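Local coordinates for hypothetical protein (Staphylococcus aureus subsp. aureus, PDB 1QYI) that is of unknown function but has a haloacid-dehalogenase-like (HAD) hydrolase domain, and so is probably a hydrolase of that superfamily, at residues L151-F154 with A155-L159; H39-I42 with D43-T46; Y181-Y185 with L186-L190; I263-A266 with S267-L270; K301-S304 with Y305-Q309. One frame throughout, in Å; residues are numbered along the deposited sequence.

Contact 1: residues L151-F154 with A155-L159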
loop_
_atom_site.group_PDB
_atom_site.type_symbol
_atom_site.label_atom_id
_atom_site.label_comp_id
_atom_site.label_asym_id
_atom_site.label_seq_id
_atom_site.Cartn_x
_atom_site.Cartn_y
_atom_site.Cartn_z
ATOM N N LEU A 151 -6.053 -13.299 -16.339
ATOM C CA LEU A 151 -5.932 -12.066 -17.107
ATOM C C LEU A 151 -5.302 -12.324 -18.469
ATOM O O LEU A 151 -5.692 -11.711 -19.464
ATOM C CB LEU A 151 -5.087 -11.047 -16.335
ATOM C CG LEU A 151 -4.532 -9.858 -17.123
ATOM C CD1 LEU A 151 -5.673 -9.091 -17.752
ATOM C CD2 LEU A 151 -3.719 -8.963 -16.203
ATOM N N GLU A 152 -4.335 -13.237 -18.510
ATOM C CA GLU A 152 -3.637 -13.577 -19.754
ATOM C C GLU A 152 -4.500 -14.402 -20.713
ATOM O O GLU A 152 -4.511 -14.162 -21.924
ATOM C CB GLU A 152 -2.358 -14.344 -19.427
ATOM C CG GLU A 152 -1.414 -14.541 -20.590
ATOM C CD GLU A 152 -0.049 -15.000 -20.126
ATOM O OE1 GLU A 152 0.050 -16.111 -19.560
ATOM O OE2 GLU A 152 0.929 -14.239 -20.306
ATOM N N GLU A 153 -5.212 -15.376 -20.155
ATOM C CA GLU A 153 -6.096 -16.240 -20.924
ATOM C C GLU A 153 -7.225 -15.408 -21.508
ATOM O O GLU A 153 -7.653 -15.624 -22.638
ATOM C CB GLU A 153 -6.659 -17.340 -20.010
ATOM C CG GLU A 153 -7.990 -17.959 -20.450
ATOM C CD GLU A 153 -7.840 -19.122 -21.414
ATOM O OE1 GLU A 153 -7.334 -18.911 -22.541
ATOM O OE2 GLU A 153 -8.225 -20.255 -21.032
ATOM N N PHE A 154 -7.703 -14.453 -20.722
ATOM C CA PHE A 154 -8.785 -13.572 -21.139
ATOM C C PHE A 154 -8.364 -12.741 -22.342
ATOM O O PHE A 154 -9.128 -12.574 -23.293
ATOM C CB PHE A 154 -9.155 -12.645 -19.987
ATOM C CG PHE A 154 -10.355 -11.792 -20.250
ATOM C CD1 PHE A 154 -11.628 -12.351 -20.269
ATOM C CD2 PHE A 154 -10.217 -10.426 -20.463
ATOM C CE1 PHE A 154 -12.748 -11.559 -20.493
ATOM C CE2 PHE A 154 -11.330 -9.624 -20.688
ATOM C CZ PHE A 154 -12.597 -10.193 -20.704
ATOM N N ALA A 155 -7.146 -12.211 -22.291
ATOM C CA ALA A 155 -6.629 -11.396 -23.377
ATOM C C ALA A 155 -6.461 -12.201 -24.666
ATOM O O ALA A 155 -6.784 -11.708 -25.745
ATOM C CB ALA A 155 -5.307 -10.769 -22.965
ATOM N N THR A 156 -5.970 -13.438 -24.558
ATOM C CA THR A 156 -5.775 -14.279 -25.747
ATOM C C THR A 156 -7.098 -14.675 -26.401
ATOM O O THR A 156 -7.236 -14.597 -27.623
ATOM C CB THR A 156 -4.995 -15.586 -25.432
ATOM O OG1 THR A 156 -5.820 -16.459 -24.658
ATOM C CG2 THR A 156 -3.711 -15.286 -24.676
ATOM N N THR A 157 -8.068 -15.093 -25.587
ATOM C CA THR A 157 -9.375 -15.498 -26.108
ATOM C C THR A 157 -10.179 -14.301 -26.640
ATOM O O THR A 157 -10.843 -14.399 -27.675
ATOM C CB THR A 157 -10.222 -16.249 -25.038
ATOM O OG1 THR A 157 -10.445 -15.396 -23.910
ATOM C CG2 THR A 157 -9.508 -17.518 -24.573
ATOM N N GLU A 158 -10.113 -13.172 -25.940
ATOM C CA GLU A 158 -10.830 -11.973 -26.358
ATOM C C GLU A 158 -10.199 -11.305 -27.578
ATOM O O GLU A 158 -10.888 -10.941 -28.528
ATOM C CB GLU A 158 -10.897 -10.975 -25.204
ATOM C CG GLU A 158 -11.805 -11.417 -24.083
ATOM C CD GLU A 158 -13.223 -11.631 -24.558
ATOM O OE1 GLU A 158 -13.783 -10.690 -25.157
ATOM O OE2 GLU A 158 -13.772 -12.732 -24.336
ATOM N N LEU A 159 -8.883 -11.145 -27.549
ATOM C CA LEU A 159 -8.181 -10.517 -28.653
ATOM C C LEU A 159 -7.804 -11.494 -29.763
ATOM O O LEU A 159 -7.175 -11.110 -30.750
ATOM C CB LEU A 159 -6.939 -9.806 -28.120
ATOM C CG LEU A 159 -7.175 -8.383 -27.601
ATOM C CD1 LEU A 159 -8.484 -8.281 -26.827
ATOM C CD2 LEU A 159 -5.995 -7.989 -26.731
#
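F154 and E158, one helical turn apart, make a CH-pi contact: E158 CG stands 3.6 Å from the centroid of the F154 ring, only 10° off its normal, hence over the middle of the face. The bend of E158 at chi2 carries its carboxylate on past CE1 and CZ, 20° from parallel to the ring. The polar end then leaves the segment for a salt bridge with K94. Hydrogen bonding centres on E153 O. It accepts T157 N at 3.0 Å, nearly straight at 168°, and T156 OG1 at 2.9 Å, both from the same face of the carbonyl plane. Further i to i-4 bonds, such as E158 N to F154 O at 2.9 Å, confirm regular helix almost to its end. In the fold this is the last part of helix 144-158. L151 and L159 turn to helix 77-93, A155 meets F167 of a loop, and the F154 ring meets F136, of helix 134-137, edge-to-face.

Contact 2: residues H39-I42 with D43-T46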
loop_
_atom_site.group_PDB
_atom_site.type_symbol
_atom_site.label_atom_id
_atom_site.label_comp_id
_atom_site.label_asym_id
_atom_site.label_seq_id
_atom_site.Cartn_x
_atom_site.Cartn_y
_atom_site.Cartn_z
ATOM N N HIS A 39 -11.600 9.956 -23.410
ATOM C CA HIS A 39 -12.534 11.079 -23.391
ATOM C C HIS A 39 -11.957 12.275 -22.621
ATOM O O HIS A 39 -10.804 12.227 -22.184
ATOM C CB HIS A 39 -13.865 10.632 -22.773
ATOM C CG HIS A 39 -14.491 9.469 -23.483
ATOM N ND1 HIS A 39 -14.664 9.426 -24.848
ATOM C CD2 HIS A 39 -14.984 8.297 -23.004
ATOM C CE1 HIS A 39 -15.231 8.286 -25.186
ATOM N NE2 HIS A 39 -15.439 7.582 -24.087
ATOM N N SER A 40 -12.743 13.343 -22.470
ATOM C CA SER A 40 -12.282 14.532 -21.751
ATOM C C SER A 40 -12.183 14.196 -20.275
ATOM O O SER A 40 -12.685 13.165 -19.820
ATOM C CB SER A 40 -13.234 15.723 -21.957
ATOM O OG SER A 40 -14.439 15.600 -21.214
ATOM N N HIS A 41 -11.538 15.068 -19.521
ATOM C CA HIS A 41 -11.366 14.805 -18.117
ATOM C C HIS A 41 -10.933 16.074 -17.410
ATOM O O HIS A 41 -10.416 17.011 -18.032
ATOM C CB HIS A 41 -10.319 13.715 -17.943
ATOM C CG HIS A 41 -8.968 14.100 -18.456
ATOM N ND1 HIS A 41 -8.087 14.852 -17.706
ATOM C CD2 HIS A 41 -8.385 13.905 -19.653
ATOM C CE1 HIS A 41 -7.015 15.106 -18.435
ATOM N NE2 HIS A 41 -7.164 14.549 -19.618
ATOM N N ILE A 42 -11.145 16.104 -16.102
ATOM C CA ILE A 42 -10.788 17.272 -15.318
ATOM C C ILE A 42 -9.269 17.437 -15.277
ATOM O O ILE A 42 -8.524 16.475 -15.471
ATOM C CB ILE A 42 -11.368 17.151 -13.894
ATOM C CG1 ILE A 42 -11.188 18.475 -13.156
ATOM C CG2 ILE A 42 -10.725 15.985 -13.155
ATOM C CD1 ILE A 42 -11.940 18.543 -11.870
ATOM N N ASP A 43 -8.810 18.662 -15.056
ATOM C CA ASP A 43 -7.380 18.931 -14.990
ATOM C C ASP A 43 -6.822 18.281 -13.729
ATOM O O ASP A 43 -7.255 18.582 -12.618
ATOM C CB ASP A 43 -7.132 20.438 -14.968
ATOM C CG ASP A 43 -5.665 20.793 -15.136
ATOM O OD1 ASP A 43 -5.340 21.994 -15.121
ATOM O OD2 ASP A 43 -4.831 19.881 -15.295
ATOM N N TRP A 44 -5.875 17.370 -13.909
ATOM C CA TRP A 44 -5.264 16.652 -12.796
ATOM C C TRP A 44 -4.742 17.576 -11.717
ATOM O O TRP A 44 -4.869 17.293 -10.528
ATOM C CB TRP A 44 -4.102 15.823 -13.308
ATOM C CG TRP A 44 -4.464 14.921 -14.412
ATOM C CD1 TRP A 44 -3.778 14.743 -15.574
ATOM C CD2 TRP A 44 -5.571 14.021 -14.454
ATOM N NE1 TRP A 44 -4.377 13.772 -16.334
ATOM C CE2 TRP A 44 -5.474 13.290 -15.656
ATOM C CE3 TRP A 44 -6.612 13.714 -13.564
ATOM C CZ2 TRP A 44 -6.404 12.320 -16.028
ATOM C CZ3 TRP A 44 -7.541 12.741 -13.931
ATOM C CH2 TRP A 44 -7.413 12.042 -15.142
ATOM N N GLU A 45 -4.143 18.682 -12.143
ATOM C CA GLU A 45 -3.567 19.633 -11.216
ATOM C C GLU A 45 -4.597 20.425 -10.411
ATOM O O GLU A 45 -4.231 21.252 -9.579
ATOM C CB GLU A 45 -2.636 20.581 -11.972
ATOM C CG GLU A 45 -1.875 21.526 -11.068
ATOM C CD GLU A 45 -0.945 22.445 -11.823
ATOM O OE1 GLU A 45 -0.394 23.369 -11.185
ATOM O OE2 GLU A 45 -0.753 22.242 -13.045
ATOM N N THR A 46 -5.882 20.179 -10.643
ATOM C CA THR A 46 -6.901 20.897 -9.887
ATOM C C THR A 46 -7.879 19.965 -9.162
ATOM O O THR A 46 -8.922 20.401 -8.673
ATOM C CB THR A 46 -7.689 21.894 -10.787
ATOM O OG1 THR A 46 -8.255 21.214 -11.918
ATOM C CG2 THR A 46 -6.762 23.001 -11.269
#
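The H41 imidazole and the six-membered ring of W44 form an offset stack, with centroids 4.5 Å apart and planes inclined by 13°. On one face of H41 lies W44 CZ2, displaced toward the rim; at the imidazole edge, in its plane, is H39 O. One face of the W44 indole receives both H41 ND1, 3.5 Å above the plane, and I42 O, somewhat higher at 3.8 Å. Overlap is thus concentrated around ND1 and CE1 of H41 and the CZ2 and CE2 atoms of W44. H41 CG sits between its backbone N and carbonyl carbon (chi1 62°), which folds the ring back over the chain and brings ND1 into a hydrogen bond with I42 O at 2.8 Å. That donor approaches from above the carbonyl plane, not along a lone pair. Beyond the stack the chain turns: T46 N and T46 OG1 both reach D43 O from one face, each at 2.9 Å, while a weak bond from E45 N to D43 OD2 gives at most a loose Asx turn. The loop lies between helices 16-31 and 49-60, and D32 accepts from W44 NE1. A crystal neighbour touches H41 too. With ND1 as donor, the imidazole carries its proton there, and I42 O therefore ties the H41 ring down beside the indole.

Contact 3: residues Y181-Y185 with L186-L190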
loop_
_atom_site.group_PDB
_atom_site.type_symbol
_atom_site.label_atom_id
_atom_site.label_comp_id
_atom_site.label_asym_id
_atom_site.label_seq_id
_atom_site.Cartn_x
_atom_site.Cartn_y
_atom_site.Cartn_z
ATOM N N TYR A 181 1.697 5.502 -10.833
ATOM C CA TYR A 181 1.191 5.505 -9.464
ATOM C C TYR A 181 2.192 6.150 -8.495
ATOM O O TYR A 181 1.827 6.962 -7.626
ATOM C CB TYR A 181 0.879 4.071 -9.029
ATOM C CG TYR A 181 0.537 3.923 -7.566
ATOM C CD1 TYR A 181 1.542 3.911 -6.593
ATOM C CD2 TYR A 181 -0.789 3.766 -7.148
ATOM C CE1 TYR A 181 1.244 3.741 -5.254
ATOM C CE2 TYR A 181 -1.097 3.596 -5.809
ATOM C CZ TYR A 181 -0.075 3.585 -4.869
ATOM O OH TYR A 181 -0.363 3.416 -3.539
ATOM N N GLN A 182 3.462 5.788 -8.669
ATOM C CA GLN A 182 4.523 6.297 -7.817
ATOM C C GLN A 182 4.666 7.813 -7.921
ATOM O O GLN A 182 4.903 8.490 -6.916
ATOM C CB GLN A 182 5.847 5.586 -8.145
ATOM C CG GLN A 182 5.861 4.116 -7.727
ATOM C CD GLN A 182 5.816 3.928 -6.215
ATOM O OE1 GLN A 182 6.845 4.007 -5.546
ATOM N NE2 GLN A 182 4.619 3.699 -5.667
ATOM N N GLU A 183 4.513 8.359 -9.124
ATOM C CA GLU A 183 4.625 9.802 -9.275
ATOM C C GLU A 183 3.411 10.444 -8.615
ATOM O O GLU A 183 3.516 11.474 -7.949
ATOM C CB GLU A 183 4.710 10.206 -10.747
ATOM C CG GLU A 183 5.792 11.231 -10.967
ATOM C CD GLU A 183 5.840 11.777 -12.378
ATOM O OE1 GLU A 183 5.982 10.976 -13.326
ATOM O OE2 GLU A 183 5.745 13.013 -12.532
ATOM N N TRP A 184 2.257 9.818 -8.807
ATOM C CA TRP A 184 1.022 10.284 -8.204
ATOM C C TRP A 184 1.214 10.358 -6.686
ATOM O O TRP A 184 0.911 11.368 -6.056
ATOM C CB TRP A 184 -0.101 9.300 -8.526
ATOM C CG TRP A 184 -1.012 9.711 -9.664
ATOM C CD1 TRP A 184 -1.528 8.907 -10.639
ATOM C CD2 TRP A 184 -1.588 11.010 -9.862
ATOM N NE1 TRP A 184 -2.403 9.627 -11.425
ATOM C CE2 TRP A 184 -2.466 10.910 -10.966
ATOM C CE3 TRP A 184 -1.466 12.237 -9.199
ATOM C CZ2 TRP A 184 -3.199 11.994 -11.433
ATOM C CZ3 TRP A 184 -2.195 13.316 -9.662
ATOM C CH2 TRP A 184 -3.063 13.182 -10.771
ATOM N N TYR A 185 1.745 9.282 -6.115
ATOM C CA TYR A 185 1.956 9.201 -4.680
ATOM C C TYR A 185 3.127 10.016 -4.132
ATOM O O TYR A 185 2.922 10.939 -3.342
ATOM C CB TYR A 185 2.109 7.737 -4.269
ATOM C CG TYR A 185 1.808 7.444 -2.810
ATOM C CD1 TYR A 185 2.725 7.748 -1.804
ATOM C CD2 TYR A 185 0.603 6.845 -2.442
ATOM C CE1 TYR A 185 2.447 7.454 -0.465
ATOM C CE2 TYR A 185 0.315 6.552 -1.119
ATOM C CZ TYR A 185 1.239 6.852 -0.137
ATOM O OH TYR A 185 0.956 6.524 1.165
ATOM N N LEU A 186 4.349 9.677 -4.530
ATOM C CA LEU A 186 5.526 10.394 -4.030
ATOM C C LEU A 186 5.631 11.813 -4.565
ATOM O O LEU A 186 6.223 12.684 -3.924
ATOM C CB LEU A 186 6.804 9.639 -4.394
ATOM C CG LEU A 186 6.836 8.142 -4.073
ATOM C CD1 LEU A 186 8.032 7.515 -4.765
ATOM C CD2 LEU A 186 6.885 7.913 -2.562
ATOM N N GLY A 187 5.048 12.050 -5.733
ATOM C CA GLY A 187 5.147 13.365 -6.336
ATOM C C GLY A 187 6.371 13.361 -7.237
ATOM O O GLY A 187 7.260 12.537 -7.061
ATOM N N SER A 188 6.423 14.270 -8.202
ATOM C CA SER A 188 7.535 14.342 -9.143
ATOM C C SER A 188 8.922 14.352 -8.508
ATOM O O SER A 188 9.784 13.550 -8.875
ATOM C CB SER A 188 7.379 15.582 -10.022
ATOM O OG SER A 188 6.201 15.491 -10.814
ATOM N N LYS A 189 9.128 15.261 -7.559
ATOM C CA LYS A 189 10.411 15.418 -6.873
ATOM C C LYS A 189 10.923 14.133 -6.213
ATOM O O LYS A 189 12.017 13.647 -6.527
ATOM C CB LYS A 189 10.294 16.531 -5.821
ATOM C CG LYS A 189 11.629 16.956 -5.221
ATOM C CD LYS A 189 11.485 18.071 -4.185
ATOM C CE LYS A 189 12.719 18.964 -4.195
ATOM N NZ LYS A 189 13.983 18.180 -4.071
ATOM N N LEU A 190 10.127 13.603 -5.287
ATOM C CA LEU A 190 10.444 12.379 -4.556
ATOM C C LEU A 190 10.475 11.164 -5.505
ATOM O O LEU A 190 11.167 10.169 -5.254
ATOM C CB LEU A 190 9.402 12.172 -3.445
ATOM C CG LEU A 190 9.731 12.220 -1.939
ATOM C CD1 LEU A 190 10.871 13.181 -1.642
ATOM C CD2 LEU A 190 8.469 12.616 -1.169
#
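E183 reaches S188 through an unusual first torsion: chi1 is -135°, away from any staggered position, and the chain then extends to its carboxylate. S188 answers with OG beside its own backbone N, anti to the carbonyl carbon. The two meet across a kink in helix 172-195, where the axes of 181-185 and 186-190 diverge by 82°. The break shows in S188 N and K189 N, which have no bond to the preceding turn, just after G187 with the positive phi that glycine readily adopts. Before the kink, L186 N bonds to Q182 O at 2.7 Å; at it, G187 N gives E183 O only a weak bond. Q182 and L186 run alongside each other, and Y185 CD1 lies 4.2 Å from L186 CD2. R200 N and T201 N also donate to the E183 carboxylate, and Y185 and L186 face helix 242-252. S188 OG has T201 O as a weak second partner, but donates to E183 OE2 at 3.0 Å, on the anti side and 15° out of the carboxylate plane.

Contact 4: residues I263-A266 with S267-L270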
loop_
_atom_site.group_PDB
_atom_site.type_symbol
_atom_site.label_atom_id
_atom_site.label_comp_id
_atom_site.label_asym_id
_atom_site.label_seq_id
_atom_site.Cartn_x
_atom_site.Cartn_y
_atom_site.Cartn_z
ATOM N N ILE A 263 13.326 3.722 14.059
ATOM C CA ILE A 263 12.243 3.649 13.095
ATOM C C ILE A 263 12.603 2.575 12.081
ATOM O O ILE A 263 13.449 2.782 11.212
ATOM C CB ILE A 263 12.034 4.985 12.370
ATOM C CG1 ILE A 263 11.708 6.085 13.386
ATOM C CG2 ILE A 263 10.908 4.844 11.348
ATOM C CD1 ILE A 263 11.427 7.457 12.770
ATOM N N ALA A 264 11.977 1.412 12.222
ATOM C CA ALA A 264 12.218 0.290 11.321
ATOM C C ALA A 264 11.153 0.301 10.221
ATOM O O ALA A 264 9.961 0.455 10.504
ATOM C CB ALA A 264 12.164 -1.019 12.104
ATOM N N THR A 265 11.580 0.141 8.972
ATOM C CA THR A 265 10.656 0.152 7.846
ATOM C C THR A 265 10.888 -1.030 6.917
ATOM O O THR A 265 11.768 -1.864 7.159
ATOM C CB THR A 265 10.808 1.432 6.994
ATOM O OG1 THR A 265 12.076 1.416 6.318
ATOM C CG2 THR A 265 10.721 2.675 7.868
ATOM N N ALA A 266 10.097 -1.081 5.846
ATOM C CA ALA A 266 10.182 -2.147 4.852
ATOM C C ALA A 266 11.511 -2.088 4.115
ATOM O O ALA A 266 11.940 -3.069 3.509
ATOM C CB ALA A 266 9.022 -2.029 3.860
ATOM N N SER A 267 12.153 -0.927 4.151
ATOM C CA SER A 267 13.443 -0.781 3.498
ATOM C C SER A 267 14.466 -1.569 4.311
ATOM O O SER A 267 15.316 -2.256 3.751
ATOM C CB SER A 267 13.851 0.694 3.417
ATOM O OG SER A 267 12.953 1.431 2.592
ATOM N N ASP A 268 14.383 -1.491 5.634
ATOM C CA ASP A 268 15.332 -2.227 6.455
ATOM C C ASP A 268 15.197 -3.731 6.246
ATOM O O ASP A 268 16.200 -4.413 6.068
ATOM C CB ASP A 268 15.138 -1.892 7.928
ATOM C CG ASP A 268 15.266 -0.424 8.196
ATOM O OD1 ASP A 268 16.312 0.155 7.825
ATOM O OD2 ASP A 268 14.322 0.156 8.772
ATOM N N VAL A 269 13.969 -4.251 6.267
ATOM C CA VAL A 269 13.772 -5.684 6.074
ATOM C C VAL A 269 14.321 -6.069 4.712
ATOM O O VAL A 269 14.885 -7.150 4.539
ATOM C CB VAL A 269 12.278 -6.106 6.131
ATOM C CG1 VAL A 269 11.696 -5.760 7.483
ATOM C CG2 VAL A 269 11.480 -5.424 5.034
ATOM N N LEU A 270 14.166 -5.166 3.752
ATOM C CA LEU A 270 14.639 -5.396 2.398
ATOM C C LEU A 270 16.163 -5.425 2.389
ATOM O O LEU A 270 16.782 -6.254 1.717
ATOM C CB LEU A 270 14.113 -4.291 1.479
ATOM C CG LEU A 270 14.490 -4.289 -0.007
ATOM C CD1 LEU A 270 15.915 -3.793 -0.178
ATOM C CD2 LEU A 270 14.307 -5.682 -0.602
HETATM O O HOH W 1 14.482 2.684 7.966
#
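D268 OD2 is gripped by T265 N at 2.7 Å, with an N-H...O angle of 165°, and by water 1, which donates to the same oxygen, also at 2.7 Å. The amide arrives on the anti side of the carboxylate oxygen, 21° out of the plane. D268 CG lies anti to its carbonyl carbon, beside the backbone N (chi1 -57°), which turns the carboxylate back over the start of the helix. T265 occupies the N-cap, and its OG1 accepts from S267 N at 3.2 Å; together T265 and D268 form a capping box. Water 1 also lies 3.2 Å from T265 OG1, tying the two capping side chains together. The T265 carbonyl adds weak bonds only, from D268 N at 3.1 Å and V269 N at 3.4 Å. The box covers the step from edge strand 263-264 of the parallel sheet into helix 266-275. A264 pairs through its backbone with I236 and T238, and its side chain packs on helix 288-295. S267 OG is engaged by Y242 N. Chemically, a carboxylate surrounded by donors at the N-terminus of a helix would be expected to stay ionised, since the helix N-terminus and the T265 amide would both be expected to stabilise negative charge. Its two oxygens divide the work: OD2 closes the cap, while OD1, pointing away from the T265 amide, accepts from N297 ND2.

Contact 5: residues K301-S304 with Y305-Q309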
loop_
_atom_site.group_PDB
_atom_site.type_symbol
_atom_site.label_atom_id
_atom_site.label_comp_id
_atom_site.label_asym_id
_atom_site.label_seq_id
_atom_site.Cartn_x
_atom_site.Cartn_y
_atom_site.Cartn_z
ATOM N N LYS A 301 23.809 -4.888 13.399
ATOM C CA LYS A 301 23.128 -5.625 14.459
ATOM C C LYS A 301 22.006 -6.480 13.912
ATOM O O LYS A 301 21.388 -7.243 14.644
ATOM C CB LYS A 301 22.571 -4.641 15.480
ATOM C CG LYS A 301 23.542 -3.541 15.843
ATOM C CD LYS A 301 22.840 -2.501 16.672
ATOM C CE LYS A 301 23.615 -1.203 16.713
ATOM N NZ LYS A 301 22.674 -0.055 16.857
ATOM N N TYR A 302 21.764 -6.360 12.614
ATOM C CA TYR A 302 20.706 -7.109 11.963
ATOM C C TYR A 302 20.723 -8.604 12.238
ATOM O O TYR A 302 19.709 -9.172 12.640
ATOM C CB TYR A 302 20.753 -6.847 10.464
ATOM C CG TYR A 302 20.167 -5.509 10.084
ATOM C CD1 TYR A 302 19.995 -4.504 11.032
ATOM C CD2 TYR A 302 19.818 -5.237 8.770
ATOM C CE1 TYR A 302 19.489 -3.259 10.679
ATOM C CE2 TYR A 302 19.315 -3.998 8.403
ATOM C CZ TYR A 302 19.156 -3.010 9.362
ATOM O OH TYR A 302 18.686 -1.772 8.994
ATOM N N GLU A 303 21.873 -9.235 12.036
ATOM C CA GLU A 303 22.005 -10.667 12.259
ATOM C C GLU A 303 21.494 -11.096 13.624
ATOM O O GLU A 303 20.895 -12.163 13.768
ATOM C CB GLU A 303 23.465 -11.084 12.122
ATOM C CG GLU A 303 23.682 -12.584 12.164
ATOM C CD GLU A 303 25.054 -12.964 11.659
ATOM O OE1 GLU A 303 26.048 -12.436 12.208
ATOM O OE2 GLU A 303 25.140 -13.787 10.719
ATOM N N SER A 304 21.738 -10.269 14.629
ATOM C CA SER A 304 21.299 -10.603 15.972
ATOM C C SER A 304 19.793 -10.449 16.091
ATOM O O SER A 304 19.145 -11.153 16.865
ATOM C CB SER A 304 21.999 -9.717 17.005
ATOM O OG SER A 304 21.695 -8.343 16.817
ATOM N N TYR A 305 19.237 -9.526 15.313
ATOM C CA TYR A 305 17.801 -9.289 15.337
ATOM C C TYR A 305 17.053 -10.449 14.685
ATOM O O TYR A 305 15.854 -10.630 14.902
ATOM C CB TYR A 305 17.465 -7.983 14.613
ATOM C CG TYR A 305 18.096 -6.728 15.204
ATOM C CD1 TYR A 305 18.675 -6.731 16.468
ATOM C CD2 TYR A 305 18.084 -5.531 14.499
ATOM C CE1 TYR A 305 19.232 -5.569 17.014
ATOM C CE2 TYR A 305 18.632 -4.366 15.030
ATOM C CZ TYR A 305 19.207 -4.392 16.287
ATOM O OH TYR A 305 19.769 -3.251 16.809
ATOM N N ILE A 306 17.788 -11.246 13.911
ATOM C CA ILE A 306 17.247 -12.394 13.191
ATOM C C ILE A 306 17.348 -13.692 13.980
ATOM O O ILE A 306 16.421 -14.509 13.975
ATOM C CB ILE A 306 17.989 -12.556 11.856
ATOM C CG1 ILE A 306 17.711 -11.326 10.992
ATOM C CG2 ILE A 306 17.575 -13.838 11.150
ATOM C CD1 ILE A 306 18.479 -11.315 9.698
ATOM N N ASN A 307 18.474 -13.862 14.672
ATOM C CA ASN A 307 18.749 -15.067 15.463
ATOM C C ASN A 307 18.216 -15.053 16.893
ATOM O O ASN A 307 17.963 -16.115 17.457
ATOM C CB ASN A 307 20.259 -15.309 15.508
ATOM C CG ASN A 307 20.884 -15.368 14.134
ATOM O OD1 ASN A 307 22.099 -15.234 13.993
ATOM N ND2 ASN A 307 20.061 -15.577 13.112
ATOM N N LYS A 308 18.076 -13.862 17.476
ATOM C CA LYS A 308 17.571 -13.713 18.840
ATOM C C LYS A 308 16.221 -13.012 18.847
ATOM O O LYS A 308 16.146 -11.774 18.866
ATOM C CB LYS A 308 18.538 -12.907 19.704
ATOM C CG LYS A 308 19.838 -13.595 20.045
ATOM C CD LYS A 308 20.561 -12.845 21.173
ATOM C CE LYS A 308 21.966 -13.412 21.426
ATOM N NZ LYS A 308 22.893 -13.195 20.258
ATOM N N GLN A 309 15.153 -13.804 18.842
ATOM C CA GLN A 309 13.797 -13.262 18.836
ATOM C C GLN A 309 12.882 -13.844 19.917
ATOM O O GLN A 309 11.991 -13.156 20.405
ATOM C CB GLN A 309 13.159 -13.487 17.459
ATOM C CG GLN A 309 13.931 -12.842 16.327
ATOM C CD GLN A 309 13.378 -13.177 14.965
ATOM O OE1 GLN A 309 13.554 -12.415 14.018
ATOM N NE2 GLN A 309 12.714 -14.319 14.855
HETATM O O HOH W 2 23.507 -15.965 11.461
#
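The K301 and Y305 side chains run alongside each other in one direction, so the aliphatic part of the lysine meets the hydroxyl end of the phenol: K301 CD is 3.2 Å and K301 CB 3.4 Å from Y305 OH. K301 O stands 3.3 Å above one face of the Y305 ring, offset toward the rim. The same oxygen accepts Y305 N at 3.2 Å, in the carbonyl plane, so the carbonyl that takes the Y305 amide also lies against its ring. S304 OG also comes to K301 O, but the modelled separation is so short that its exact length is doubtful. Y302 meets Y305 obliquely, CD1 to CD2 at 4.1 Å. Each hydroxyl goes its own way: Y305 OH bonds to G296 O and Y302 OH to N297 OD1. Farther along the helix, the E303 and N307 side chains also cross at a slant, their carboxylate and amide planes 36° apart. Water 2 links them by donating to E303 OE2 at 2.8 Å and to N307 OD1 at 3.0 Å. Backbone bonds from N307 N to E303 O and from K308 N to S304 O close the final turn. This is a short amphipathic helix, 302-307, in the HAD-like region, packed through Y302 against helix 266-275 and through Y305 against helix 288-295 of the alpha/beta domain, before strand 318-322.

How the contacts relate
The five contacts divide between two parts of the fold. Contacts 1, 2 and 3 lie in the helical part, whereas contacts 4 and 5 belong to the domain with the parallel sheet. Contact 2 touches contact 3 through W44 CB and W184 CH2, 3.8 Å apart. Contacts 4 and 5, with centres about 14 Å apart, meet where D268 OD1 lies 3.3 Å from Y302 OH, a weak hydrogen bond. Contacts 3 and 4 come within about 10 Å at their nearest atoms, and R240 lies beside both, touching Y185 and pairing by backbone with A266. Contact 1 stands apart, its centre about 47 Å from that of contact 5. No ligand marks an active site.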